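Local coordinates for putative glucoamylase (Bacteroides caccae ATCC 43185, PDB 4QT9), which probably hydrolyses alpha-linked glucans to release glucose, as a putative glucoamylase with an alpha/alpha toroid fold, at residues 45-50 / 390-395; 270-275 / 409-414; 315-320 / 338-343; 344-349 / 396-401. All coordinates share one frame; numbering follows the deposited sequence.

Interaction 1 (45-50 / 390-395)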
loop_
_atom_site.group_PDB
_atom_site.type_symbol
_atom_site.label_atom_id
_atom_site.label_comp_id
_atom_site.label_asym_id
_atom_site.label_seq_id
_atom_site.Cartn_x
_atom_site.Cartn_y
_atom_site.Cartn_z
ATOM N N GLY A 45 18.782 1.586 0.759
ATOM C CA GLY A 45 18.222 0.459 1.505
ATOM C C GLY A 45 16.730 0.332 1.213
ATOM O O GLY A 45 16.037 -0.548 1.757
ATOM N N LEU A 46 16.230 1.210 0.311
ATOM C CA LEU A 46 14.816 1.293 -0.042
ATOM C C LEU A 46 14.438 0.467 -1.255
ATOM O O LEU A 46 15.292 -0.056 -1.978
ATOM C CB LEU A 46 14.361 2.748 -0.227
ATOM C CG LEU A 46 14.310 3.548 1.060
ATOM C CD1 LEU A 46 14.060 4.966 0.771
ATOM C CD2 LEU A 46 13.245 3.006 1.983
ATOM N N ALA A 47 13.126 0.304 -1.407
ATOM C CA ALA A 47 12.464 -0.493 -2.402
ATOM C C ALA A 47 12.506 0.146 -3.783
ATOM O O ALA A 47 11.980 1.253 -3.965
ATOM C CB ALA A 47 11.005 -0.704 -1.985
ATOM N N PRO A 48 13.074 -0.550 -4.784
ATOM C CA PRO A 48 12.982 -0.027 -6.161
ATOM C C PRO A 48 11.538 -0.156 -6.646
ATOM O O PRO A 48 10.828 -1.046 -6.179
ATOM C CB PRO A 48 13.927 -0.947 -6.964
ATOM C CG PRO A 48 13.961 -2.222 -6.197
ATOM C CD PRO A 48 13.702 -1.894 -4.738
ATOM N N GLU A 49 11.099 0.712 -7.574
ATOM C CA GLU A 49 9.753 0.657 -8.137
ATOM C C GLU A 49 9.469 -0.786 -8.636
ATOM O O GLU A 49 8.427 -1.360 -8.319
ATOM C CB GLU A 49 9.625 1.687 -9.290
ATOM C CG GLU A 49 8.295 1.653 -10.043
ATOM C CD GLU A 49 7.060 1.969 -9.216
ATOM O OE1 GLU A 49 7.048 3.004 -8.510
ATOM O OE2 GLU A 49 6.089 1.184 -9.290
ATOM N N ARG A 50 10.443 -1.372 -9.353
ATOM C CA ARG A 50 10.358 -2.688 -9.964
ATOM C C ARG A 50 11.664 -3.497 -9.849
ATOM O O ARG A 50 12.758 -2.929 -9.701
ATOM C CB ARG A 50 9.985 -2.540 -11.458
ATOM C CG ARG A 50 11.088 -1.998 -12.387
ATOM C CD ARG A 50 10.508 -1.444 -13.671
ATOM N NE ARG A 50 10.078 -0.048 -13.511
ATOM C CZ ARG A 50 8.831 0.407 -13.607
ATOM N NH1 ARG A 50 7.820 -0.430 -13.843
ATOM N NH2 ARG A 50 8.584 1.700 -13.475
ATOM N N TYR A 390 8.601 -8.158 -10.630
ATOM C CA TYR A 390 8.009 -7.705 -9.384
ATOM C C TYR A 390 7.843 -6.214 -9.348
ATOM O O TYR A 390 8.604 -5.495 -9.997
ATOM C CB TYR A 390 8.896 -8.076 -8.203
ATOM C CG TYR A 390 9.157 -9.552 -8.053
ATOM C CD1 TYR A 390 8.222 -10.387 -7.442
ATOM C CD2 TYR A 390 10.362 -10.109 -8.465
ATOM C CE1 TYR A 390 8.480 -11.741 -7.255
ATOM C CE2 TYR A 390 10.628 -11.466 -8.284
ATOM C CZ TYR A 390 9.688 -12.274 -7.662
ATOM O OH TYR A 390 9.948 -13.597 -7.433
ATOM N N LEU A 391 6.874 -5.746 -8.530
ATOM C CA LEU A 391 6.649 -4.338 -8.197
ATOM C C LEU A 391 6.570 -4.232 -6.699
ATOM O O LEU A 391 5.817 -5.002 -6.084
ATOM C CB LEU A 391 5.356 -3.760 -8.826
ATOM C CG LEU A 391 5.296 -3.658 -10.341
ATOM C CD1 LEU A 391 3.885 -3.314 -10.769
ATOM C CD2 LEU A 391 6.279 -2.602 -10.857
ATOM N N ALA A 392 7.307 -3.279 -6.101
ATOM C CA ALA A 392 7.279 -3.017 -4.658
ATOM C C ALA A 392 5.854 -2.876 -4.108
ATOM O O ALA A 392 5.554 -3.479 -3.078
ATOM C CB ALA A 392 8.082 -1.740 -4.328
ATOM N N ILE A 393 4.983 -2.119 -4.795
ATOM C CA ILE A 393 3.590 -1.868 -4.337
ATOM C C ILE A 393 2.705 -3.133 -4.394
ATOM O O ILE A 393 1.636 -3.147 -3.798
ATOM C CB ILE A 393 2.910 -0.663 -5.064
ATOM C CG1 ILE A 393 2.784 -0.862 -6.591
ATOM C CG2 ILE A 393 3.605 0.681 -4.704
ATOM C CD1 ILE A 393 1.999 0.286 -7.310
ATOM N N ASP A 394 3.116 -4.171 -5.116
ATOM C CA ASP A 394 2.318 -5.389 -5.142
ATOM C C ASP A 394 2.904 -6.412 -4.133
ATOM O O ASP A 394 2.137 -7.056 -3.427
ATOM C CB ASP A 394 2.162 -5.940 -6.581
ATOM C CG ASP A 394 1.308 -5.026 -7.497
ATOM O OD1 ASP A 394 0.631 -4.123 -6.978
ATOM O OD2 ASP A 394 1.339 -5.206 -8.734
ATOM N N GLN A 395 4.253 -6.459 -3.961
ATOM C CA GLN A 395 4.915 -7.347 -2.994
ATOM C C GLN A 395 4.702 -6.900 -1.544
ATOM O O GLN A 395 4.514 -7.734 -0.664
ATOM C CB GLN A 395 6.420 -7.462 -3.292
ATOM C CG GLN A 395 6.692 -8.142 -4.636
ATOM C CD GLN A 395 5.899 -9.416 -4.824
ATOM O OE1 GLN A 395 4.903 -9.453 -5.585
ATOM N NE2 GLN A 395 6.311 -10.480 -4.135
HETATM O O HOH W 1 6.111 -0.392 -7.222
#
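Glu-49 O is gripped twice: Ala-392 N donates to it over 3.1 Å, from above the carbonyl plane, and a water gives it a proton at 2.7 Å. That water also donates to Glu-49 OE2 and accepts from Ile-393 N at 3.2 Å, tying carboxylate and carbonyl of one residue to the first turn of helix 392-406. The Glu-49 chain starts with CG anti to the backbone N (chi1 175°) and bends at chi2, which brings OE2 beside Leu-391 CD2; OE1 is taken by Trp-115. One residue on, Arg-50 and Leu-391 form an antiparallel non-hydrogen-bonded pair, their side chains side by side and pointing the same way, with Arg-50 CB 3.8 Å from Leu-391 CD2. Glu-49 CG lies over one face of the guanidinium, toward its rim, and Arg-50 NE makes a salt bridge with Asp-61. Beyond the pair, Ala-392 CB packs against Pro-48 O, at 3.4 Å, and Ala-47 CB. Leu-391 is the N-cap residue, so strand 389-391 passes straight into the helix. The first N-H groups of a helix lack carbonyl partners in a preceding turn; here Glu-49 O takes that of Ala-392 directly, and the water takes that of Ile-393.

Interaction 2 (270-275 / 409-414)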
loop_
_atom_site.group_PDB
_atom_site.type_symbol
_atom_site.label_atom_id
_atom_site.label_comp_id
_atom_site.label_asym_id
_atom_site.label_seq_id
_atom_site.Cartn_x
_atom_site.Cartn_y
_atom_site.Cartn_z
ATOM N N GLY A 270 -1.560 -0.523 8.218
ATOM C CA GLY A 270 -1.317 -0.056 9.576
ATOM C C GLY A 270 -2.629 0.226 10.271
ATOM O O GLY A 270 -2.837 -0.162 11.430
ATOM N N LEU A 271 -3.522 0.929 9.557
ATOM C CA LEU A 271 -4.864 1.235 10.050
ATOM C C LEU A 271 -5.658 -0.088 10.177
ATOM O O LEU A 271 -5.927 -0.729 9.177
ATOM C CB LEU A 271 -5.551 2.228 9.102
ATOM C CG LEU A 271 -6.969 2.684 9.487
ATOM C CD1 LEU A 271 -6.955 3.573 10.715
ATOM C CD2 LEU A 271 -7.619 3.418 8.349
ATOM N N ASP A 272 -5.949 -0.522 11.412
ATOM C CA ASP A 272 -6.642 -1.777 11.676
ATOM C C ASP A 272 -8.139 -1.676 11.247
ATOM O O ASP A 272 -8.893 -0.902 11.850
ATOM C CB ASP A 272 -6.495 -2.112 13.177
ATOM C CG ASP A 272 -6.979 -3.469 13.645
ATOM O OD1 ASP A 272 -7.611 -4.195 12.840
ATOM O OD2 ASP A 272 -6.787 -3.785 14.840
ATOM N N PRO A 273 -8.605 -2.440 10.215
ATOM C CA PRO A 273 -10.032 -2.315 9.816
ATOM C C PRO A 273 -10.990 -3.010 10.764
ATOM O O PRO A 273 -12.185 -2.680 10.749
ATOM C CB PRO A 273 -10.095 -2.963 8.429
ATOM C CG PRO A 273 -8.921 -3.895 8.377
ATOM C CD PRO A 273 -7.873 -3.393 9.357
ATOM N N VAL A 274 -10.500 -3.967 11.582
ATOM C CA VAL A 274 -11.374 -4.750 12.468
ATOM C C VAL A 274 -12.064 -3.831 13.524
ATOM O O VAL A 274 -11.403 -3.169 14.323
ATOM C CB VAL A 274 -10.665 -5.970 13.112
ATOM C CG1 VAL A 274 -11.638 -6.765 14.000
ATOM C CG2 VAL A 274 -10.053 -6.878 12.030
ATOM N N GLY A 275 -13.383 -3.764 13.438
ATOM C CA GLY A 275 -14.202 -2.944 14.326
ATOM C C GLY A 275 -14.128 -1.452 14.063
ATOM O O GLY A 275 -14.672 -0.676 14.840
ATOM N N LEU A 409 0.688 -7.728 14.000
ATOM C CA LEU A 409 1.856 -6.906 14.331
ATOM C C LEU A 409 1.806 -5.470 13.771
ATOM O O LEU A 409 1.973 -4.533 14.555
ATOM C CB LEU A 409 3.177 -7.576 13.897
ATOM C CG LEU A 409 4.451 -6.762 14.198
ATOM C CD1 LEU A 409 4.709 -6.638 15.689
ATOM C CD2 LEU A 409 5.653 -7.337 13.477
ATOM N N LEU A 410 1.605 -5.282 12.452
ATOM C CA LEU A 410 1.647 -3.918 11.915
ATOM C C LEU A 410 0.464 -3.094 12.393
ATOM O O LEU A 410 0.646 -1.908 12.708
ATOM C CB LEU A 410 1.788 -3.882 10.388
ATOM C CG LEU A 410 3.119 -4.375 9.802
ATOM C CD1 LEU A 410 4.344 -3.697 10.458
ATOM C CD2 LEU A 410 3.231 -5.902 9.821
ATOM N N TRP A 411 -0.724 -3.733 12.554
ATOM C CA TRP A 411 -1.867 -3.015 13.108
ATOM C C TRP A 411 -1.606 -2.602 14.572
ATOM O O TRP A 411 -1.934 -1.480 14.932
ATOM C CB TRP A 411 -3.135 -3.852 13.052
ATOM C CG TRP A 411 -3.651 -4.205 11.694
ATOM C CD1 TRP A 411 -3.628 -3.430 10.569
ATOM C CD2 TRP A 411 -4.470 -5.339 11.382
ATOM N NE1 TRP A 411 -4.265 -4.080 9.537
ATOM C CE2 TRP A 411 -4.809 -5.246 10.014
ATOM C CE3 TRP A 411 -4.914 -6.450 12.117
ATOM C CZ2 TRP A 411 -5.591 -6.209 9.375
ATOM C CZ3 TRP A 411 -5.725 -7.378 11.494
ATOM C CH2 TRP A 411 -6.032 -7.271 10.133
ATOM N N LYS A 412 -1.052 -3.509 15.414
ATOM C CA LYS A 412 -0.789 -3.190 16.832
ATOM C C LYS A 412 0.154 -1.993 16.940
ATOM O O LYS A 412 -0.122 -1.081 17.693
ATOM C CB LYS A 412 -0.176 -4.387 17.609
ATOM C CG LYS A 412 -0.963 -5.697 17.569
ATOM C CD LYS A 412 -1.753 -5.993 18.840
ATOM C CE LYS A 412 -1.961 -7.480 19.044
ATOM N NZ LYS A 412 -2.946 -8.059 18.096
ATOM N N LEU A 413 1.252 -1.994 16.161
ATOM C CA LEU A 413 2.258 -0.942 16.216
ATOM C C LEU A 413 1.689 0.415 15.773
ATOM O O LEU A 413 1.711 1.369 16.568
ATOM C CB LEU A 413 3.486 -1.325 15.382
ATOM C CG LEU A 413 4.295 -2.519 15.880
ATOM C CD1 LEU A 413 5.292 -2.946 14.830
ATOM C CD2 LEU A 413 4.984 -2.218 17.204
ATOM N N PHE A 414 1.105 0.472 14.552
ATOM C CA PHE A 414 0.532 1.700 14.001
ATOM C C PHE A 414 -0.611 2.263 14.868
ATOM O O PHE A 414 -0.667 3.478 15.064
ATOM C CB PHE A 414 0.040 1.470 12.559
ATOM C CG PHE A 414 -0.491 2.717 11.879
ATOM C CD1 PHE A 414 0.379 3.632 11.294
ATOM C CD2 PHE A 414 -1.853 2.999 11.867
ATOM C CE1 PHE A 414 -0.113 4.768 10.654
ATOM C CE2 PHE A 414 -2.339 4.132 11.229
ATOM C CZ PHE A 414 -1.463 5.019 10.642
#
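Trp-411 lies against the bend of loop 270-275 like a plate under a folded strip, with Asp-272 and Pro-273 resting on the same face of its indole. Asp-272 comes in across the ring at about a right angle, yet its carboxylate ends up only 5° from the indole plane, stacked with OD1 3.6 Å from Trp-411 CE3. Its CA makes a CH-pi contact with the five-membered ring, 3.8 Å from the centroid. Farther out, Pro-273 CD sits over the rim, 3.6 Å from Trp-411 CZ2, and Val-274 CG2 reaches the CZ3 corner more loosely. An Asx turn shapes this part of the loop: Asp-272 OD1 accepts from Val-274 N, met from above the carboxylate plane, so the group that lies on the indole also holds the bend. The indole nitrogen is bonded to Phe-268 O, two residues before Gly-270, which helps to fix the ring's rotation. An alanine in place of Trp-411 would probably leave Phe-268 O without its donor and open a gap beneath Asp-272 and Pro-273. The second bump is Phe-414, with CG anti to the backbone N (chi1 -176°), which fits against the backbone of Gly-270, where no side chain comes between; Phe-414 CD2 comes to 3.3 Å from Gly-270 C. Close by, Gly-270 O receives a nearly straight CA-H...O contact from Trp-411 CA at 3.4 Å, while Leu-271 turns from the helix into side chains of helix 209-217.

Interaction 3 (315-320 / 338-343)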
loop_
_atom_site.group_PDB
_atom_site.type_symbol
_atom_site.label_atom_id
_atom_site.label_comp_id
_atom_site.label_asym_id
_atom_site.label_seq_id
_atom_site.Cartn_x
_atom_site.Cartn_y
_atom_site.Cartn_z
ATOM N N GLY A 315 -8.575 -12.583 -8.421
ATOM C CA GLY A 315 -7.871 -11.428 -7.880
ATOM C C GLY A 315 -7.465 -10.443 -8.949
ATOM O O GLY A 315 -6.446 -10.631 -9.623
ATOM N N LEU A 316 -8.294 -9.389 -9.113
ATOM C CA LEU A 316 -8.079 -8.335 -10.102
ATOM C C LEU A 316 -7.719 -7.011 -9.442
ATOM O O LEU A 316 -8.502 -6.446 -8.666
ATOM C CB LEU A 316 -9.305 -8.141 -11.006
ATOM C CG LEU A 316 -9.766 -9.353 -11.797
ATOM C CD1 LEU A 316 -11.032 -9.034 -12.565
ATOM C CD2 LEU A 316 -8.708 -9.841 -12.711
ATOM N N THR A 317 -6.537 -6.499 -9.816
ATOM C CA THR A 317 -6.034 -5.225 -9.332
ATOM C C THR A 317 -5.065 -4.628 -10.334
ATOM O O THR A 317 -4.624 -5.328 -11.254
ATOM C CB THR A 317 -5.373 -5.411 -7.963
ATOM O OG1 THR A 317 -5.358 -4.141 -7.348
ATOM C CG2 THR A 317 -3.949 -5.999 -8.063
ATOM N N ALA A 318 -4.672 -3.366 -10.111
ATOM C CA ALA A 318 -3.674 -2.666 -10.921
ATOM C C ALA A 318 -2.314 -3.415 -10.854
ATOM O O ALA A 318 -1.897 -3.829 -9.774
ATOM C CB ALA A 318 -3.516 -1.234 -10.427
ATOM N N SER A 319 -1.689 -3.672 -12.021
ATOM C CA SER A 319 -0.410 -4.388 -12.121
ATOM C C SER A 319 0.069 -4.410 -13.555
ATOM O O SER A 319 -0.649 -3.964 -14.457
ATOM C CB SER A 319 -0.559 -5.837 -11.631
ATOM O OG SER A 319 -1.443 -6.593 -12.452
ATOM N N TYR A 320 1.250 -4.987 -13.781
ATOM C CA TYR A 320 1.696 -5.256 -15.144
ATOM C C TYR A 320 0.615 -5.996 -15.863
ATOM O O TYR A 320 -0.134 -6.771 -15.239
ATOM C CB TYR A 320 2.976 -6.103 -15.147
ATOM C CG TYR A 320 4.236 -5.327 -14.830
ATOM C CD1 TYR A 320 4.539 -4.143 -15.503
ATOM C CD2 TYR A 320 5.180 -5.828 -13.929
ATOM C CE1 TYR A 320 5.721 -3.440 -15.238
ATOM C CE2 TYR A 320 6.385 -5.153 -13.688
ATOM C CZ TYR A 320 6.651 -3.966 -14.353
ATOM O OH TYR A 320 7.832 -3.314 -14.146
ATOM N N VAL A 338 -5.844 -11.147 -16.752
ATOM C CA VAL A 338 -4.646 -11.091 -15.926
ATOM C C VAL A 338 -5.002 -11.204 -14.446
ATOM O O VAL A 338 -5.802 -10.414 -13.936
ATOM C CB VAL A 338 -3.846 -9.797 -16.226
ATOM C CG1 VAL A 338 -2.702 -9.622 -15.257
ATOM C CG2 VAL A 338 -3.352 -9.770 -17.677
ATOM N N ILE A 339 -4.376 -12.187 -13.762
ATOM C CA ILE A 339 -4.522 -12.397 -12.319
ATOM C C ILE A 339 -3.277 -11.802 -11.700
ATOM O O ILE A 339 -2.206 -11.983 -12.257
ATOM C CB ILE A 339 -4.727 -13.913 -11.939
ATOM C CG1 ILE A 339 -6.064 -14.504 -12.497
ATOM C CG2 ILE A 339 -4.582 -14.176 -10.420
ATOM C CD1 ILE A 339 -7.452 -13.841 -11.994
ATOM N N SER A 340 -3.424 -11.049 -10.603
ATOM C CA SER A 340 -2.333 -10.455 -9.850
ATOM C C SER A 340 -2.365 -11.057 -8.450
ATOM O O SER A 340 -3.325 -10.803 -7.728
ATOM C CB SER A 340 -2.457 -8.934 -9.812
ATOM O OG SER A 340 -2.713 -8.419 -11.109
ATOM N N PRO A 341 -1.366 -11.915 -8.077
ATOM C CA PRO A 341 -1.380 -12.561 -6.741
ATOM C C PRO A 341 -1.572 -11.611 -5.549
ATOM O O PRO A 341 -2.212 -12.001 -4.579
ATOM C CB PRO A 341 -0.011 -13.250 -6.678
ATOM C CG PRO A 341 0.313 -13.560 -8.101
ATOM C CD PRO A 341 -0.195 -12.362 -8.869
ATOM N N THR A 342 -1.118 -10.351 -5.650
ATOM C CA THR A 342 -1.298 -9.388 -4.560
ATOM C C THR A 342 -2.768 -9.164 -4.209
ATOM O O THR A 342 -3.075 -8.953 -3.037
ATOM C CB THR A 342 -0.596 -8.059 -4.863
ATOM O OG1 THR A 342 -0.415 -7.346 -3.642
ATOM C CG2 THR A 342 -1.334 -7.191 -5.916
ATOM N N ALA A 343 -3.675 -9.252 -5.192
ATOM C CA ALA A 343 -5.094 -8.988 -4.956
ATOM C C ALA A 343 -5.723 -9.974 -3.955
ATOM O O ALA A 343 -6.192 -9.549 -2.900
ATOM C CB ALA A 343 -5.856 -8.997 -6.267
HETATM O O HOH W 2 -5.258 -8.487 -12.047
#
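Gly-315 and Ala-343 meet where the packing is tight: the glycine has no side chain, which lets Ala-343 CB press on its backbone, 3.4 Å from Gly-315 C. Beside it, Ser-340 N donates to Gly-315 O at 3.2 Å in an almost linear bond (176°), nearly along the C=O axis. Thr-317 and Thr-342 cross at about a right angle, their CG2 methyls 3.6 Å apart, and Thr-317 CG2 also touches Ser-340 CB. The other side is looser and wet, although still buried. Here Ser-319 OG, held between its own backbone N and carbonyl carbon (chi1 64°), meets Ser-340 OG at 2.6 Å, a short hydroxyl pair in which either could donate. A water hydrogen-bonds to Ser-340 OG at 2.7 Å, accepts from Thr-317 N and lies 2.8 Å from Val-338 O, to which it may donate, linking the two segments through polar atoms. At the far end Val-338 CG1 lies 3.8 Å from Tyr-320 O. The contact thus joins the chain leading into strand 318-321 to the chain leading into helix 341-345; helix 284-301 lies against Leu-316, and helix 392-406 touches Ser-319 and Thr-342, whose OG1 bonds to Asp-394 O.

Interaction 4 (344-349 / 396-401)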
loop_
_atom_site.group_PDB
_atom_site.type_symbol
_atom_site.label_atom_id
_atom_site.label_comp_id
_atom_site.label_asym_id
_atom_site.label_seq_id
_atom_site.Cartn_x
_atom_site.Cartn_y
_atom_site.Cartn_z
ATOM N N ALA A 344 -5.717 -11.255 -4.255
ATOM C CA ALA A 344 -6.335 -12.239 -3.365
ATOM C C ALA A 344 -5.516 -12.428 -2.111
ATOM O O ALA A 344 -6.095 -12.541 -1.026
ATOM C CB ALA A 344 -6.515 -13.575 -4.071
ATOM N N LEU A 345 -4.182 -12.387 -2.236
ATOM C CA LEU A 345 -3.325 -12.664 -1.085
ATOM C C LEU A 345 -3.309 -11.543 -0.076
ATOM O O LEU A 345 -3.294 -11.849 1.110
ATOM C CB LEU A 345 -1.894 -13.053 -1.470
ATOM C CG LEU A 345 -1.719 -14.129 -2.550
ATOM C CD1 LEU A 345 -0.275 -14.579 -2.619
ATOM C CD2 LEU A 345 -2.620 -15.289 -2.354
ATOM N N SER A 346 -3.382 -10.260 -0.504
ATOM C CA SER A 346 -3.389 -9.161 0.468
ATOM C C SER A 346 -4.804 -8.950 1.080
ATOM O O SER A 346 -4.989 -8.061 1.896
ATOM C CB SER A 346 -2.850 -7.870 -0.148
ATOM O OG SER A 346 -1.593 -8.096 -0.774
ATOM N N SER A 347 -5.773 -9.777 0.702
ATOM C CA SER A 347 -7.108 -9.747 1.267
ATOM C C SER A 347 -7.301 -10.898 2.265
ATOM O O SER A 347 -8.417 -11.119 2.715
ATOM C CB SER A 347 -8.171 -9.762 0.168
ATOM O OG SER A 347 -8.519 -8.409 -0.098
ATOM N N ILE A 348 -6.202 -11.599 2.629
ATOM C CA ILE A 348 -6.195 -12.718 3.595
ATOM C C ILE A 348 -6.835 -12.294 4.942
ATOM O O ILE A 348 -7.513 -13.104 5.572
ATOM C CB ILE A 348 -4.764 -13.303 3.798
ATOM C CG1 ILE A 348 -4.788 -14.606 4.638
ATOM C CG2 ILE A 348 -3.768 -12.252 4.363
ATOM C CD1 ILE A 348 -3.522 -15.481 4.528
ATOM N N VAL A 349 -6.646 -11.033 5.360
ATOM C CA VAL A 349 -7.205 -10.490 6.622
ATOM C C VAL A 349 -8.763 -10.425 6.574
ATOM O O VAL A 349 -9.405 -10.482 7.624
ATOM C CB VAL A 349 -6.609 -9.102 6.976
ATOM C CG1 VAL A 349 -5.109 -9.200 7.238
ATOM C CG2 VAL A 349 -6.920 -8.051 5.897
ATOM N N GLY A 396 4.760 -5.602 -1.319
ATOM C CA GLY A 396 4.592 -4.995 0.001
ATOM C C GLY A 396 3.355 -5.447 0.747
ATOM O O GLY A 396 3.484 -6.021 1.829
ATOM N N PRO A 397 2.143 -5.315 0.154
ATOM C CA PRO A 397 0.914 -5.705 0.876
ATOM C C PRO A 397 0.800 -7.188 1.200
ATOM O O PRO A 397 0.221 -7.509 2.224
ATOM C CB PRO A 397 -0.176 -5.253 -0.069
ATOM C CG PRO A 397 0.446 -4.079 -0.799
ATOM C CD PRO A 397 1.792 -4.633 -1.107
ATOM N N ILE A 398 1.421 -8.081 0.395
ATOM C CA ILE A 398 1.421 -9.522 0.620
ATOM C C ILE A 398 2.101 -9.849 1.950
ATOM O O ILE A 398 1.505 -10.541 2.768
ATOM C CB ILE A 398 2.092 -10.274 -0.566
ATOM C CG1 ILE A 398 1.248 -10.086 -1.858
ATOM C CG2 ILE A 398 2.273 -11.771 -0.227
ATOM C CD1 ILE A 398 1.915 -10.520 -3.175
ATOM N N ALA A 399 3.339 -9.319 2.174
ATOM C CA ALA A 399 4.130 -9.547 3.390
ATOM C C ALA A 399 3.455 -8.962 4.606
ATOM O O ALA A 399 3.392 -9.614 5.636
ATOM C CB ALA A 399 5.502 -8.955 3.237
ATOM N N VAL A 400 2.857 -7.793 4.465
ATOM C CA VAL A 400 2.242 -7.081 5.588
ATOM C C VAL A 400 0.882 -7.692 5.986
ATOM O O VAL A 400 0.659 -7.957 7.177
ATOM C CB VAL A 400 2.171 -5.568 5.273
ATOM C CG1 VAL A 400 1.498 -4.790 6.413
ATOM C CG2 VAL A 400 3.593 -5.021 5.015
HETATM N N MSE A 401 0.014 -7.994 5.003
HETATM C CA MSE A 401 -1.296 -8.563 5.322
HETATM C C MSE A 401 -1.184 -9.996 5.885
HETATM O O MSE A 401 -1.966 -10.308 6.805
HETATM C CB MSE A 401 -2.252 -8.445 4.154
HETATM C CG MSE A 401 -2.596 -6.982 3.890
HETATM SE SE MSE A 401 -3.374 -6.063 5.464
HETATM C CE MSE A 401 -4.969 -5.171 4.559
#
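Met-401, deposited as selenomethionine, leaves helix 392-406 with CG anti to its carbonyl carbon (chi1 -67°) and then bends at chi2 and chi3, which folds its end against Val-349. Val-349 offers both methyls, CG1 beside its backbone N and CG2 between the backbone N and the carbonyl carbon. The two side chains cross at about a right angle: Val-349 CG2 lies 3.7 Å from Met-401 CE, and both methyls are near SE. Val-349 CG1 also reaches the backbone, 3.4 Å from Met-401 O. An alanine in place of Val-349 would probably open a gap beside SE and CE and leave the end of Met-401 freer to turn.

Ser-346 fills the middle of the contact. Its OG lies 3.3 Å from Pro-397 CB and 3.6 Å from Ile-398 CG1, and it is bonded to Thr-342 O, one turn earlier. Ile-398 N lies 3.2 Å from Ser-346 OG, but the angle is too poor for a hydrogen bond. The serine's carbonyl O sits 3.3 Å from Met-401 CG. Leu-345 CB touches Ile-398 CG1 more loosely, at 4.3 Å. A type I beta turn from Leu-345 to Ile-348 carries the chain out of helix 341-345 and sets these residues along helix 392-406, which is kinked at Pro-397. Helix 352-364 packs on Leu-345, and helix 21-37 on Ile-398. No hydrogen bond joins the two segments; the serine hydroxyl is bonded to Thr-342 O in helix 341-345, and the contact between them rests on shape and apolar surface.

In the fold
All four contacts are buried, but interaction 2 reaches nearest to the surface, with the exposed Val-274 at its margin. Interactions 1 and 4 share helix 392-406, taking its first turn and the turns beyond, whereas interactions 3 and 4 divide helix 341-345. Interaction 3 also touches interaction 1 through Arg-50 NH1 and Tyr-320 OH, and interaction 4 meets interaction 2 where Val-349 packs on Trp-411. Interactions 1 and 2, on opposite sides of the chain's centre, stay about 11 Å apart at their nearest atoms. Chemistry follows position: interactions 1 and 3, at helix starts, use a backbone bond and bridging water, with a hydroxyl pair in 3, while 2 and 4 pack loops on helices without direct hydrogen bonds.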